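Local coordinates for protein TsrD (Streptomyces laurentii, PDB 5X7L) that belongs to the SnoaL-like polyketide cyclase family of the NTF2 clan and adopts an alpha+beta fold with helices packed against an antiparallel sheet, at residues Asp63-Asp69 / Ala80-Gly86. Sequence-based numbering, arbitrary orientation.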
loop_
_atom_site.group_PDB
_atom_site.type_symbol
_atom_site.label_atom_id
_atom_site.label_comp_id
_atom_site.label_asym_id
_atom_site.label_seq_id
_atom_site.Cartn_x
_atom_site.Cartn_y
_atom_site.Cartn_z
ATOM N N ASP B 63 -2.084 0.869 23.811
ATOM C CA ASP B 63 -3.325 1.329 23.186
ATOM C C ASP B 63 -3.334 1.038 21.686
ATOM O O ASP B 63 -3.763 1.862 20.882
ATOM C CB ASP B 63 -3.537 2.829 23.438
ATOM C CG ASP B 63 -4.908 3.310 22.995
ATOM O OD1 ASP B 63 -5.892 2.562 23.178
ATOM O OD2 ASP B 63 -5.003 4.426 22.448
ATOM N N LEU B 64 -2.853 -0.143 21.315
ATOM C CA LEU B 64 -2.796 -0.530 19.915
ATOM C C LEU B 64 -4.201 -0.580 19.329
ATOM O O LEU B 64 -5.119 -1.141 19.936
ATOM C CB LEU B 64 -2.109 -1.888 19.761
ATOM C CG LEU B 64 -1.801 -2.348 18.331
ATOM C CD1 LEU B 64 -0.584 -3.256 18.329
ATOM C CD2 LEU B 64 -2.989 -3.058 17.689
ATOM N N SER B 65 -4.365 0.014 18.153
ATOM C CA SER B 65 -5.611 -0.097 17.410
ATOM C C SER B 65 -5.328 -0.380 15.944
ATOM O O SER B 65 -4.537 0.317 15.306
ATOM C CB SER B 65 -6.446 1.178 17.543
ATOM O OG SER B 65 -7.642 1.080 16.788
ATOM N N LEU B 66 -5.984 -1.409 15.423
ATOM C CA LEU B 66 -5.910 -1.750 14.011
ATOM C C LEU B 66 -7.332 -1.821 13.491
ATOM O O LEU B 66 -8.130 -2.635 13.964
ATOM C CB LEU B 66 -5.193 -3.087 13.804
ATOM C CG LEU B 66 -4.937 -3.502 12.350
ATOM C CD1 LEU B 66 -3.974 -2.536 11.673
ATOM C CD2 LEU B 66 -4.409 -4.928 12.288
ATOM N N THR B 67 -7.656 -0.950 12.543
ATOM C CA THR B 67 -9.014 -0.876 12.024
ATOM C C THR B 67 -9.030 -1.019 10.510
ATOM O O THR B 67 -8.062 -0.682 9.822
ATOM C CB THR B 67 -9.705 0.433 12.441
ATOM O OG1 THR B 67 -8.912 1.546 12.023
ATOM C CG2 THR B 67 -9.891 0.478 13.957
ATOM N N LEU B 68 -10.142 -1.548 10.012
ATOM C CA LEU B 68 -10.313 -1.839 8.601
ATOM C C LEU B 68 -11.040 -0.698 7.897
ATOM O O LEU B 68 -12.202 -0.416 8.192
ATOM C CB LEU B 68 -11.085 -3.147 8.438
ATOM C CG LEU B 68 -11.243 -3.683 7.017
ATOM C CD1 LEU B 68 -9.900 -3.989 6.380
ATOM C CD2 LEU B 68 -12.112 -4.928 7.054
ATOM N N ASP B 69 -10.343 -0.041 6.978
ATOM C CA ASP B 69 -10.904 1.076 6.221
ATOM C C ASP B 69 -11.615 0.617 4.958
ATOM O O ASP B 69 -12.608 1.215 4.549
ATOM C CB ASP B 69 -9.804 2.066 5.849
ATOM C CG ASP B 69 -9.153 2.689 7.061
ATOM O OD1 ASP B 69 -9.880 3.270 7.892
ATOM O OD2 ASP B 69 -7.914 2.594 7.182
ATOM N N ALA B 80 -6.814 -5.523 2.149
ATOM C CA ALA B 80 -7.278 -4.804 3.329
ATOM C C ALA B 80 -6.518 -3.492 3.474
ATOM O O ALA B 80 -5.297 -3.494 3.642
ATOM C CB ALA B 80 -7.098 -5.663 4.574
ATOM N N ARG B 81 -7.240 -2.378 3.383
ATOM C CA ARG B 81 -6.674 -1.077 3.716
ATOM C C ARG B 81 -7.003 -0.803 5.174
ATOM O O ARG B 81 -8.168 -0.875 5.572
ATOM C CB ARG B 81 -7.240 0.026 2.821
ATOM C CG ARG B 81 -6.663 1.398 3.140
ATOM C CD ARG B 81 -6.938 2.426 2.065
ATOM N NE ARG B 81 -8.356 2.742 1.913
ATOM C CZ ARG B 81 -9.020 3.635 2.646
ATOM N NH1 ARG B 81 -8.409 4.301 3.621
ATOM N NH2 ARG B 81 -10.308 3.861 2.406
HETATM N N MSE B 82 -5.981 -0.496 5.970
HETATM C CA MSE B 82 -6.130 -0.402 7.418
HETATM C C MSE B 82 -5.435 0.820 7.975
HETATM O O MSE B 82 -4.592 1.437 7.314
HETATM C CB MSE B 82 -5.572 -1.667 8.081
HETATM C CG MSE B 82 -6.394 -2.904 7.734
HETATM SE SE MSE B 82 -5.590 -4.567 8.360
HETATM C CE MSE B 82 -4.238 -4.737 6.969
ATOM N N THR B 83 -5.814 1.168 9.203
ATOM C CA THR B 83 -5.175 2.223 9.975
ATOM C C THR B 83 -4.628 1.604 11.258
ATOM O O THR B 83 -5.336 0.876 11.956
ATOM C CB THR B 83 -6.162 3.358 10.304
ATOM O OG1 THR B 83 -6.601 3.967 9.086
ATOM C CG2 THR B 83 -5.499 4.419 11.170
ATOM N N PHE B 84 -3.369 1.909 11.557
ATOM C CA PHE B 84 -2.629 1.321 12.669
ATOM C C PHE B 84 -2.167 2.450 13.579
ATOM O O PHE B 84 -1.454 3.354 13.133
ATOM C CB PHE B 84 -1.444 0.535 12.104
ATOM C CG PHE B 84 -0.546 -0.088 13.135
ATOM C CD1 PHE B 84 -1.054 -0.915 14.125
ATOM C CD2 PHE B 84 0.828 0.103 13.068
ATOM C CE1 PHE B 84 -0.210 -1.508 15.048
ATOM C CE2 PHE B 84 1.676 -0.488 13.987
ATOM C CZ PHE B 84 1.157 -1.293 14.980
ATOM N N SER B 85 -2.589 2.419 14.840
ATOM C CA SER B 85 -2.278 3.505 15.764
ATOM C C SER B 85 -1.974 2.976 17.156
ATOM O O SER B 85 -2.266 1.824 17.480
ATOM C CB SER B 85 -3.432 4.512 15.829
ATOM O OG SER B 85 -4.598 3.920 16.374
ATOM N N GLY B 86 -1.402 3.844 17.982
ATOM C CA GLY B 86 -1.052 3.491 19.348
ATOM C C GLY B 86 -0.029 4.448 19.905
ATOM O O GLY B 86 0.193 5.525 19.348
HETATM O O HOH W 1 -4.738 3.785 19.218
HETATM O O HOH W 2 -6.351 2.472 14.241
HETATM O O HOH W 3 -6.036 3.877 5.282
#
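Thr83 OG1 donates to Asp69 OD2 at 2.7 Å, and Asp69 N donates to Arg81 O, also at 2.7 Å, so one aspartate binds the partner strand through backbone and carboxylate. The same OD2 lies 4.0 Å from Arg81 NH1, a long salt bridge: the oxygen is well out of the guanidinium plane, while Asp69 CB sits over the guanidinium face. Water 3 accepts from Arg81 NH1 at 2.9 Å and lies 3.0 Å from Asp69 OD2, which is among the acceptors within its reach. Arg81 also makes a cation-pi contact with Trp121 of the second subunit.

Reciprocal N-H...O bonds define the antiparallel register: Ser65 N to Ser85 O and Ser85 N to Ser65 O are both 2.9 Å, Thr67 N to Thr83 O and Thr83 N to Thr67 O both 3.0 Å, with N-H...O angles of 159-164°. On the face bearing these serines and threonines, water 2 joins Ser65 OG (3.2 Å), Ser85 OG (3.1 Å) and Thr83 O (3.0 Å).

The opposite face is apolar. In the non-hydrogen-bonded pairs Leu66-Phe84 and Leu68-Met82, Leu66 CD1 lies 4.0 Å from Phe84 CB and Leu68 CD1 3.9 Å from CG of Met82, a selenomethionine; Leu64 CD1 meets the Phe84 ring edge at CE1 (3.7 Å). Leu66 and Leu68 pack on Leu17 of helix 6-22.

Strands 61-74 and 77-88 thus form a beta hairpin whose apolar face receives a helix, as in the curved-sheet, alpha+beta cone of NTF2-like proteins.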